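Nucleoside-diphosphate-sugar epimerase (Pseudomonas aeruginosa, PDB 2X4G) probably binds a nicotinamide adenine dinucleotide cofactor in a Rossmann domain and acts as an oxidoreductase or epimerase, perhaps on nucleotide-linked sugars. Local coordinates at residues 227-232 with 313-318; 199-204 with 254-259; 39-44 with 57-62; 100-105 with 160-165. All blocks are in the same frame, centred on the assembly; numbering follows the deposited sequence.

Contact 1: residues 227-232 with 313-318; sequences LMALER and EELGFF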
# COMPACT_ATOMS: atom_id res chain seq x y z
N LEU A 227 3.40 -22.54 -27.62
CA LEU A 227 3.30 -23.85 -28.28
C LEU A 227 4.65 -24.22 -28.89
O LEU A 227 5.08 -25.38 -28.80
CB LEU A 227 2.22 -23.84 -29.37
CG LEU A 227 2.08 -25.11 -30.23
CD1 LEU A 227 1.64 -26.25 -29.37
CD2 LEU A 227 1.09 -24.91 -31.37
N MET A 228 5.32 -23.25 -29.49
CA MET A 228 6.56 -23.52 -30.17
C MET A 228 7.69 -23.86 -29.21
O MET A 228 8.53 -24.69 -29.52
CB MET A 228 6.97 -22.32 -31.04
CG MET A 228 6.21 -22.20 -32.35
SD MET A 228 6.95 -20.92 -33.38
CE MET A 228 5.48 -19.99 -33.81
N ALA A 229 7.74 -23.20 -28.07
CA ALA A 229 8.73 -23.54 -27.05
C ALA A 229 8.48 -24.95 -26.58
O ALA A 229 9.41 -25.71 -26.42
CB ALA A 229 8.65 -22.59 -25.86
N LEU A 230 7.20 -25.28 -26.38
CA LEU A 230 6.79 -26.56 -25.81
C LEU A 230 7.23 -27.67 -26.73
O LEU A 230 7.85 -28.63 -26.27
CB LEU A 230 5.27 -26.62 -25.58
CG LEU A 230 4.63 -27.92 -25.06
CD1 LEU A 230 4.94 -28.15 -23.61
CD2 LEU A 230 3.14 -27.89 -25.24
N GLU A 231 6.97 -27.52 -28.03
CA GLU A 231 7.34 -28.55 -29.00
C GLU A 231 8.82 -28.57 -29.29
O GLU A 231 9.35 -29.64 -29.56
CB GLU A 231 6.57 -28.38 -30.31
CG GLU A 231 5.06 -28.60 -30.20
CD GLU A 231 4.38 -28.80 -31.55
OE1 GLU A 231 4.16 -27.81 -32.28
OE2 GLU A 231 4.04 -29.96 -31.89
N ARG A 232 9.49 -27.42 -29.24
CA ARG A 232 10.84 -27.26 -29.83
C ARG A 232 11.97 -26.80 -28.93
O ARG A 232 13.12 -26.94 -29.30
CB ARG A 232 10.82 -26.31 -31.02
CG ARG A 232 10.03 -26.82 -32.19
CD ARG A 232 9.95 -25.81 -33.32
NE ARG A 232 8.77 -26.05 -34.15
CZ ARG A 232 8.25 -25.19 -35.02
NH1 ARG A 232 8.80 -23.99 -35.21
NH2 ARG A 232 7.18 -25.52 -35.72
N GLU A 313 15.94 -18.22 -33.76
CA GLU A 313 16.87 -19.19 -34.34
C GLU A 313 16.50 -20.63 -33.96
O GLU A 313 16.49 -21.51 -34.80
CB GLU A 313 18.30 -18.83 -33.94
CG GLU A 313 18.71 -17.42 -34.46
CD GLU A 313 20.20 -17.07 -34.20
OE1 GLU A 313 20.46 -16.09 -33.45
OE2 GLU A 313 21.09 -17.77 -34.76
N GLU A 314 16.17 -20.85 -32.70
CA GLU A 314 15.86 -22.18 -32.23
C GLU A 314 14.43 -22.58 -32.51
O GLU A 314 14.18 -23.67 -32.99
CB GLU A 314 16.14 -22.29 -30.74
CG GLU A 314 17.58 -21.90 -30.40
CD GLU A 314 18.13 -22.57 -29.16
OE1 GLU A 314 19.21 -22.13 -28.69
OE2 GLU A 314 17.51 -23.53 -28.63
N LEU A 315 13.48 -21.70 -32.21
CA LEU A 315 12.06 -22.07 -32.29
C LEU A 315 11.42 -21.76 -33.64
O LEU A 315 10.38 -22.32 -33.96
CB LEU A 315 11.24 -21.41 -31.17
CG LEU A 315 11.85 -21.55 -29.78
CD1 LEU A 315 11.04 -20.83 -28.73
CD2 LEU A 315 12.01 -23.03 -29.44
N GLY A 316 12.05 -20.91 -34.43
CA GLY A 316 11.42 -20.36 -35.61
C GLY A 316 10.45 -19.24 -35.25
O GLY A 316 9.69 -18.77 -36.10
N PHE A 317 10.48 -18.78 -34.00
CA PHE A 317 9.49 -17.80 -33.57
C PHE A 317 9.93 -16.35 -33.67
O PHE A 317 11.01 -15.97 -33.25
CB PHE A 317 9.04 -18.03 -32.15
CG PHE A 317 8.16 -16.94 -31.65
CD1 PHE A 317 8.69 -15.85 -30.98
CD2 PHE A 317 6.80 -16.96 -31.92
CE1 PHE A 317 7.88 -14.83 -30.55
CE2 PHE A 317 5.98 -15.93 -31.50
CZ PHE A 317 6.53 -14.86 -30.82
N PHE A 318 9.03 -15.52 -34.18
CA PHE A 318 9.19 -14.09 -34.08
C PHE A 318 7.88 -13.40 -34.48
O PHE A 318 7.09 -13.97 -35.22
CB PHE A 318 10.37 -13.61 -34.96
CG PHE A 318 10.21 -13.90 -36.43
CD1 PHE A 318 9.54 -13.01 -37.25
CD2 PHE A 318 10.74 -15.03 -36.98
CE1 PHE A 318 9.40 -13.26 -38.58
CE2 PHE A 318 10.60 -15.28 -38.34
CZ PHE A 318 9.92 -14.39 -39.13
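Arg232, the final residue of helix 219-232, reaches the end of helix 309-315 and supplies the polar link of this contact. Its NH1 donates a hydrogen bond of 2.6 Å to the backbone O of Leu315. The oxygen sits at the guanidinium edge, close to the plane, although the N-H...O angle of 141° leaves the bond bent. Arginine suits the place because its chain, extended from CG to NE, brings a cationic donor to a carbonyl at a helix C-terminus, where the helix dipole would probably favour positive charge. Gly316 then turns the chain out of the helix with a phi of 78°, at which a CB would press on the preceding carbonyl O.

The apolar part is built round Leu315, whose two methyls grip different residues. CD1 rests 3.9 Å from Ala229 CA, an approach that the short alanine permits, and CD2 meets Arg232 CB at 3.8 Å.

Sulfur forms a third group of contacts. Met228 SD lies 3.8 Å from Phe317 CB, and the two side chains cross at about a right angle. Met228 CE reaches the ring edge in plane, 3.8 Å from Phe317 CD2. SD itself, 5.5 Å from the Phe317 ring centroid and at its edge, makes the Met-aromatic contact.

Strand 238-247 backs one partner, with Tyr239 against Leu315 and Leu241 against Phe317. Leu122 of strand 121-124 packs against Ala229, so both helix ends rest on strands of the mixed sheet.

Contact 2: residues 199-204 with 254-259; sequences TAIGNG and RIAELL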
# COMPACT_ATOMS: atom_id res chain seq x y z
N THR A 199 -7.36 0.41 -20.73
CA THR A 199 -8.60 0.90 -20.13
C THR A 199 -8.38 2.10 -19.20
O THR A 199 -9.21 3.01 -19.16
CB THR A 199 -9.40 -0.21 -19.43
OG1 THR A 199 -8.67 -0.72 -18.31
CG2 THR A 199 -9.68 -1.35 -20.41
N ALA A 200 -7.26 2.15 -18.48
CA ALA A 200 -6.99 3.29 -17.61
C ALA A 200 -6.93 4.55 -18.46
O ALA A 200 -7.66 5.53 -18.20
CB ALA A 200 -5.70 3.10 -16.84
N ILE A 201 -6.10 4.52 -19.49
CA ILE A 201 -6.01 5.62 -20.43
C ILE A 201 -7.40 5.98 -20.99
O ILE A 201 -7.86 7.10 -20.81
CB ILE A 201 -5.04 5.30 -21.56
CG1 ILE A 201 -3.60 5.30 -21.02
CG2 ILE A 201 -5.16 6.30 -22.68
CD1 ILE A 201 -2.57 4.90 -22.02
N GLY A 202 -8.06 5.02 -21.63
CA GLY A 202 -9.39 5.24 -22.22
C GLY A 202 -10.41 5.86 -21.29
O GLY A 202 -11.23 6.67 -21.72
N ASN A 203 -10.37 5.48 -20.01
CA ASN A 203 -11.33 5.98 -19.03
C ASN A 203 -10.86 7.24 -18.31
O ASN A 203 -11.38 7.55 -17.25
CB ASN A 203 -11.61 4.91 -17.96
CG ASN A 203 -12.42 3.74 -18.49
OD1 ASN A 203 -13.27 3.89 -19.38
ND2 ASN A 203 -12.17 2.56 -17.93
N GLY A 204 -9.88 7.95 -18.87
CA GLY A 204 -9.33 9.16 -18.23
C GLY A 204 -8.56 8.99 -16.92
O GLY A 204 -8.17 9.98 -16.30
N ARG A 254 0.62 5.97 -28.06
CA ARG A 254 -0.04 5.37 -29.20
C ARG A 254 -1.46 5.01 -28.80
O ARG A 254 -2.41 5.28 -29.52
CB ARG A 254 0.71 4.14 -29.71
CG ARG A 254 2.21 4.39 -29.98
CD ARG A 254 2.54 4.85 -31.40
NE ARG A 254 2.42 3.77 -32.39
CZ ARG A 254 3.27 2.75 -32.51
NH1 ARG A 254 3.05 1.82 -33.45
NH2 ARG A 254 4.34 2.65 -31.70
N ILE A 255 -1.59 4.43 -27.62
CA ILE A 255 -2.89 4.04 -27.07
C ILE A 255 -3.76 5.27 -26.97
O ILE A 255 -4.90 5.24 -27.39
CB ILE A 255 -2.75 3.36 -25.68
CG1 ILE A 255 -2.06 2.00 -25.82
CG2 ILE A 255 -4.11 3.21 -25.00
CD1 ILE A 255 -1.56 1.45 -24.53
N ALA A 256 -3.23 6.36 -26.43
CA ALA A 256 -3.98 7.63 -26.40
C ALA A 256 -4.46 8.04 -27.80
O ALA A 256 -5.64 8.32 -28.00
CB ALA A 256 -3.15 8.73 -25.80
N GLU A 257 -3.55 8.05 -28.76
CA GLU A 257 -3.89 8.56 -30.09
C GLU A 257 -5.01 7.74 -30.72
O GLU A 257 -5.92 8.30 -31.34
CB GLU A 257 -2.64 8.61 -30.97
CG GLU A 257 -1.68 9.73 -30.56
CD GLU A 257 -0.26 9.56 -31.10
OE1 GLU A 257 -0.03 8.62 -31.91
OE2 GLU A 257 0.62 10.36 -30.71
N LEU A 258 -4.94 6.42 -30.52
CA LEU A 258 -5.93 5.49 -31.04
C LEU A 258 -7.28 5.64 -30.34
O LEU A 258 -8.31 5.46 -30.97
CB LEU A 258 -5.44 4.07 -30.87
CG LEU A 258 -4.22 3.72 -31.72
CD1 LEU A 258 -3.72 2.34 -31.35
CD2 LEU A 258 -4.60 3.83 -33.22
N LEU A 259 -7.28 5.96 -29.05
CA LEU A 259 -8.53 6.13 -28.32
C LEU A 259 -9.15 7.51 -28.50
O LEU A 259 -10.23 7.78 -27.98
CB LEU A 259 -8.33 5.85 -26.83
CG LEU A 259 -8.00 4.40 -26.48
CD1 LEU A 259 -7.48 4.30 -25.05
CD2 LEU A 259 -9.23 3.53 -26.69
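Ile201 and Leu259 lead a helix-helix packing contact in which the last turn of helix 196-202 packs on residues 255-259 of helix 248-259. The joint is wholly apolar.

Ile201 has the most surface buried and uses both of its branches. Its first torsion, -71°, sets CG1 anti to the carbonyl carbon and leaves CG2 anti to the backbone N. CD1 and CG2 both flank Ile255 CG2, CD1 at 3.8 Å, and CG2 alone goes on to Leu259 CD1, 3.9 Å away. Ile201 crosses both Ile255 and Leu259 at about a right angle. Beta-branched isoleucine suits this spot because it fills width close to its own backbone. Ala256 is small enough to let CG2 of Ile201 come within 4.1 Å of its CA.

Leu259 also faces the last turn of helix 196-202, and it packs as well on Ile331 of helix 323-336 and on Phe340. The three helices converge in the part of the fold beyond the Rossmann sheet, which in extended short-chain dehydrogenases usually contributes to substrate binding.

Just past the contact, helix 196-202 ends in a Schellman motif with Gly204, of positive phi, as its C-prime residue. Gly202 has no side chain to hold the neighbouring helix off, and Leu259 CD1 rests directly on its backbone, 3.5 Å from Gly202 CA.

Contact 3: residues 39-44 with 57-62; sequences DLVLIH and EPECRV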
# COMPACT_ATOMS: atom_id res chain seq x y z
N ASP A 39 -5.05 -32.16 -30.47
CA ASP A 39 -6.13 -32.37 -29.53
C ASP A 39 -5.82 -31.53 -28.31
O ASP A 39 -4.71 -31.59 -27.77
CB ASP A 39 -6.25 -33.84 -29.16
CG ASP A 39 -6.94 -34.67 -30.24
OD1 ASP A 39 -6.73 -35.90 -30.24
OD2 ASP A 39 -7.71 -34.10 -31.08
N LEU A 40 -6.80 -30.74 -27.87
CA LEU A 40 -6.60 -29.80 -26.79
C LEU A 40 -7.22 -30.32 -25.53
O LEU A 40 -8.41 -30.70 -25.52
CB LEU A 40 -7.25 -28.48 -27.15
CG LEU A 40 -7.33 -27.41 -26.09
CD1 LEU A 40 -5.93 -27.05 -25.56
CD2 LEU A 40 -8.06 -26.20 -26.71
N VAL A 41 -6.44 -30.35 -24.46
CA VAL A 41 -6.97 -30.63 -23.14
C VAL A 41 -6.83 -29.36 -22.29
O VAL A 41 -5.80 -28.68 -22.34
CB VAL A 41 -6.25 -31.83 -22.47
CG1 VAL A 41 -6.69 -31.99 -21.03
CG2 VAL A 41 -6.50 -33.11 -23.28
N LEU A 42 -7.87 -29.04 -21.53
CA LEU A 42 -7.86 -27.91 -20.60
C LEU A 42 -8.02 -28.44 -19.18
O LEU A 42 -9.06 -29.01 -18.83
CB LEU A 42 -9.00 -26.95 -20.91
CG LEU A 42 -9.07 -26.39 -22.32
CD1 LEU A 42 -10.23 -25.40 -22.44
CD2 LEU A 42 -7.74 -25.75 -22.67
N ILE A 43 -6.98 -28.26 -18.37
CA ILE A 43 -7.04 -28.63 -16.96
C ILE A 43 -7.46 -27.38 -16.19
O ILE A 43 -6.74 -26.40 -16.19
CB ILE A 43 -5.69 -29.17 -16.47
CG1 ILE A 43 -5.27 -30.41 -17.27
CG2 ILE A 43 -5.76 -29.53 -14.98
CD1 ILE A 43 -3.83 -30.82 -17.05
N HIS A 44 -8.62 -27.42 -15.55
CA HIS A 44 -9.16 -26.26 -14.85
C HIS A 44 -9.66 -26.55 -13.46
O HIS A 44 -10.03 -27.69 -13.13
CB HIS A 44 -10.34 -25.70 -15.62
CG HIS A 44 -11.51 -26.62 -15.69
ND1 HIS A 44 -12.56 -26.56 -14.80
CD2 HIS A 44 -11.82 -27.60 -16.57
CE1 HIS A 44 -13.46 -27.48 -15.11
NE2 HIS A 44 -13.04 -28.12 -16.19
N GLU A 57 -13.85 -26.81 -28.77
CA GLU A 57 -14.19 -28.23 -28.63
C GLU A 57 -13.12 -28.94 -27.86
O GLU A 57 -12.57 -29.92 -28.34
CB GLU A 57 -14.39 -28.89 -30.00
CG GLU A 57 -15.66 -28.41 -30.71
CD GLU A 57 -15.86 -29.06 -32.07
OE1 GLU A 57 -15.66 -30.28 -32.16
OE2 GLU A 57 -16.21 -28.35 -33.04
N PRO A 58 -12.82 -28.44 -26.65
CA PRO A 58 -11.75 -28.96 -25.81
C PRO A 58 -12.20 -30.18 -25.07
O PRO A 58 -13.39 -30.40 -24.94
CB PRO A 58 -11.53 -27.84 -24.79
CG PRO A 58 -12.89 -27.28 -24.58
CD PRO A 58 -13.62 -27.43 -25.92
N GLU A 59 -11.25 -30.95 -24.58
CA GLU A 59 -11.53 -31.98 -23.60
C GLU A 59 -11.16 -31.33 -22.26
O GLU A 59 -10.09 -30.78 -22.13
CB GLU A 59 -10.70 -33.24 -23.90
CG GLU A 59 -10.60 -34.26 -22.78
CD GLU A 59 -9.74 -35.47 -23.15
OE1 GLU A 59 -9.09 -35.50 -24.22
OE2 GLU A 59 -9.70 -36.41 -22.33
N CYS A 60 -12.07 -31.36 -21.29
CA CYS A 60 -11.87 -30.67 -20.02
C CYS A 60 -11.69 -31.66 -18.92
O CYS A 60 -12.45 -32.61 -18.81
CB CYS A 60 -13.06 -29.80 -19.68
SG CYS A 60 -13.22 -28.47 -20.83
N ARG A 61 -10.69 -31.40 -18.09
CA ARG A 61 -10.39 -32.25 -16.94
C ARG A 61 -10.35 -31.38 -15.70
O ARG A 61 -9.65 -30.38 -15.68
CB ARG A 61 -9.06 -32.95 -17.17
CG ARG A 61 -9.05 -33.74 -18.48
CD ARG A 61 -7.71 -34.40 -18.73
NE ARG A 61 -7.80 -35.35 -19.84
CZ ARG A 61 -6.80 -36.10 -20.27
NH1 ARG A 61 -7.00 -36.93 -21.28
NH2 ARG A 61 -5.60 -36.02 -19.70
N VAL A 62 -11.13 -31.75 -14.69
CA VAL A 62 -11.24 -30.93 -13.48
C VAL A 62 -10.12 -31.29 -12.51
O VAL A 62 -9.80 -32.46 -12.33
CB VAL A 62 -12.60 -31.09 -12.77
CG1 VAL A 62 -12.72 -30.07 -11.64
CG2 VAL A 62 -13.72 -30.87 -13.74
O HOH W 1 -9.82 -31.99 -28.38
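Leu42 and Arg61 belong to adjacent parallel strands whose backbones are tied by four hydrogen bonds. The Leu42 N-H bonds to Glu59 O (N to O 2.9 Å), and Leu42 O accepts from Arg61 N at 3.0 Å; Glu59 N to Leu40 O and His44 N to Arg61 O complete the ladder.

The tight side carries Val41, Ile43, Glu59 and Arg61. Val41 CG1 touches Arg61 CD at 3.5 Å, and Val41 CG2 stands over the centre of the guanidinium, a flat group that can be covered by a methyl while its N-H groups bond around the rim. At that rim Arg61 NH1 forms a salt bridge with Glu59 OE2 (2.9 Å), meeting the carboxylate from above its plane, and NH2 is bound by the carbonyls of Ala74 and Arg76. Lys15 pairs with Glu59 OE1, so the buried arginine lies in a polar network.

The other face is uneven. Leu42 CD1 packs on Pro58 CB at 3.6 Å, under cover of Ala30 from helix 24-35. Farther along, Cys60 and Val62 are exposed, and His44 leans over to them. Its first torsion of 65° puts CG in the crowded position between N and the carbonyl carbon, and CE1 reaches Val62 CG2 at 3.7 Å.

Strand 39-44 also pairs with strand 15-19, leaving 59-62 at the margin: the 3-2-1 strand order of the first half of a Rossmann fold.

Contact 4: residues 100-105 with 160-165; sequences ASALGQ and WALDEQ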
# COMPACT_ATOMS: atom_id res chain seq x y z
N ALA A 100 6.33 -17.77 -0.76
CA ALA A 100 6.02 -19.10 -0.21
C ALA A 100 4.82 -19.80 -0.86
O ALA A 100 4.84 -21.02 -1.05
CB ALA A 100 5.79 -18.99 1.29
N SER A 101 3.79 -19.01 -1.16
CA SER A 101 2.52 -19.52 -1.69
C SER A 101 2.50 -19.56 -3.21
O SER A 101 1.64 -20.22 -3.79
CB SER A 101 1.35 -18.66 -1.21
OG SER A 101 1.52 -17.33 -1.65
N ALA A 102 3.41 -18.82 -3.85
CA ALA A 102 3.64 -18.95 -5.29
C ALA A 102 4.25 -20.33 -5.53
O ALA A 102 3.77 -21.11 -6.37
CB ALA A 102 4.57 -17.85 -5.79
N LEU A 103 5.30 -20.63 -4.76
CA LEU A 103 5.94 -21.93 -4.79
C LEU A 103 5.00 -23.04 -4.36
O LEU A 103 5.10 -24.16 -4.85
CB LEU A 103 7.19 -21.94 -3.91
CG LEU A 103 8.33 -21.02 -4.34
CD1 LEU A 103 9.46 -21.13 -3.34
CD2 LEU A 103 8.83 -21.36 -5.75
N GLY A 104 4.07 -22.73 -3.46
CA GLY A 104 3.10 -23.70 -2.97
C GLY A 104 2.10 -24.17 -4.01
O GLY A 104 1.57 -25.28 -3.91
N GLN A 105 1.82 -23.33 -5.00
CA GLN A 105 0.92 -23.70 -6.08
C GLN A 105 1.66 -24.55 -7.11
O GLN A 105 1.11 -25.55 -7.59
CB GLN A 105 0.33 -22.46 -6.77
CG GLN A 105 -0.74 -21.71 -5.93
CD GLN A 105 -1.28 -20.43 -6.63
OE1 GLN A 105 -1.35 -20.36 -7.88
NE2 GLN A 105 -1.67 -19.44 -5.82
N TRP A 160 11.85 -14.49 -9.44
CA TRP A 160 13.15 -15.17 -9.46
C TRP A 160 13.02 -16.59 -8.95
O TRP A 160 13.63 -17.50 -9.49
CB TRP A 160 14.18 -14.42 -8.62
CG TRP A 160 15.41 -15.22 -8.31
CD1 TRP A 160 16.51 -15.34 -9.08
CD2 TRP A 160 15.64 -16.03 -7.15
NE1 TRP A 160 17.43 -16.17 -8.49
CE2 TRP A 160 16.92 -16.61 -7.30
CE3 TRP A 160 14.89 -16.32 -6.00
CZ2 TRP A 160 17.47 -17.45 -6.33
CZ3 TRP A 160 15.44 -17.17 -5.05
CH2 TRP A 160 16.72 -17.72 -5.21
N ALA A 161 12.25 -16.78 -7.89
CA ALA A 161 12.09 -18.11 -7.28
C ALA A 161 11.44 -19.11 -8.25
O ALA A 161 11.97 -20.19 -8.48
CB ALA A 161 11.28 -18.01 -6.01
N LEU A 162 10.30 -18.73 -8.81
CA LEU A 162 9.59 -19.58 -9.76
C LEU A 162 10.48 -19.95 -10.94
O LEU A 162 10.42 -21.08 -11.46
CB LEU A 162 8.32 -18.88 -10.24
CG LEU A 162 7.22 -18.66 -9.18
CD1 LEU A 162 6.16 -17.60 -9.58
CD2 LEU A 162 6.55 -20.00 -8.82
N ASP A 163 11.32 -19.02 -11.36
CA ASP A 163 12.30 -19.30 -12.40
C ASP A 163 13.34 -20.35 -11.94
O ASP A 163 13.57 -21.34 -12.62
CB ASP A 163 13.01 -18.03 -12.85
CG ASP A 163 13.74 -18.21 -14.17
OD1 ASP A 163 14.97 -18.45 -14.15
OD2 ASP A 163 13.08 -18.12 -15.23
N GLU A 164 13.94 -20.11 -10.78
CA GLU A 164 14.86 -21.08 -10.17
C GLU A 164 14.25 -22.45 -9.98
O GLU A 164 14.92 -23.45 -10.20
CB GLU A 164 15.34 -20.59 -8.80
CG GLU A 164 16.66 -19.82 -8.85
CD GLU A 164 17.88 -20.70 -9.12
OE1 GLU A 164 18.92 -20.12 -9.51
OE2 GLU A 164 17.80 -21.94 -8.96
N GLN A 165 12.99 -22.48 -9.55
CA GLN A 165 12.27 -23.72 -9.31
C GLN A 165 12.14 -24.54 -10.58
O GLN A 165 12.40 -25.75 -10.56
CB GLN A 165 10.87 -23.42 -8.78
CG GLN A 165 10.04 -24.65 -8.42
CD GLN A 165 8.63 -24.30 -8.00
OE1 GLN A 165 8.00 -23.42 -8.60
NE2 GLN A 165 8.12 -24.99 -6.96
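Two helices of the Rossmann domain, 98-116 and 154-171, run side by side here, with Leu103 and Ala102 of the first packed on Leu162, Ala161 and Gln165 of the second. Their short segments run at 33° to each other, with axes 9.9 Å apart at closest. In related extended short-chain dehydrogenases the helix equivalent to 154-171 carries the YxxxK motif, so one side of this contact is probably the catalytic helix itself.

Leucines bridge the gap, and alanines leave room for them. Leu162 sends CD1 to Ala102 CB at 4.1 Å, while its CD2 lies 3.9 Å from the backbone O of Ala102. From the other helix, CD2 of Leu103 lodges among Ala161, Leu162 and Gln165, reaching Ala161 CB at 4.2 Å.

Gln165 suits the boundary between apolar and polar surroundings. Its CG is anti to the backbone N (chi1 -177°) and the chain beyond stays extended, sliding past Leu103 in the opposite direction. Its amide is held by helix 98-116 as well, with OE1 hydrogen-bonded to Thr106 OG1 and NE2 weakly to Asn107. That same OE1 lies in van der Waals contact with Leu103 CD2, at 3.6 Å.

Contacts 3 and 4 both belong to the Rossmann domain, their centres about 25 Å apart, but one is a backbone ladder within the sheet and the other is helix packing by leucine and alanine. Contact 2, its centre about 34 Å from that of contact 4 and on the opposite side of the chain's centre, is more purely apolar. It is the buried one; contacts 1, 3 and 4 are partly buried, with exposed residues among those touching in 1 and 3. Contact 1 is mixed: a buried leucine and phenylalanine sit beside an exposed arginine. No two contacts share a helix or strand, yet Glu231 of contact 1 is hydrogen-bonded to Tyr16 of strand 15-19, the sheet neighbour of strand 39-44.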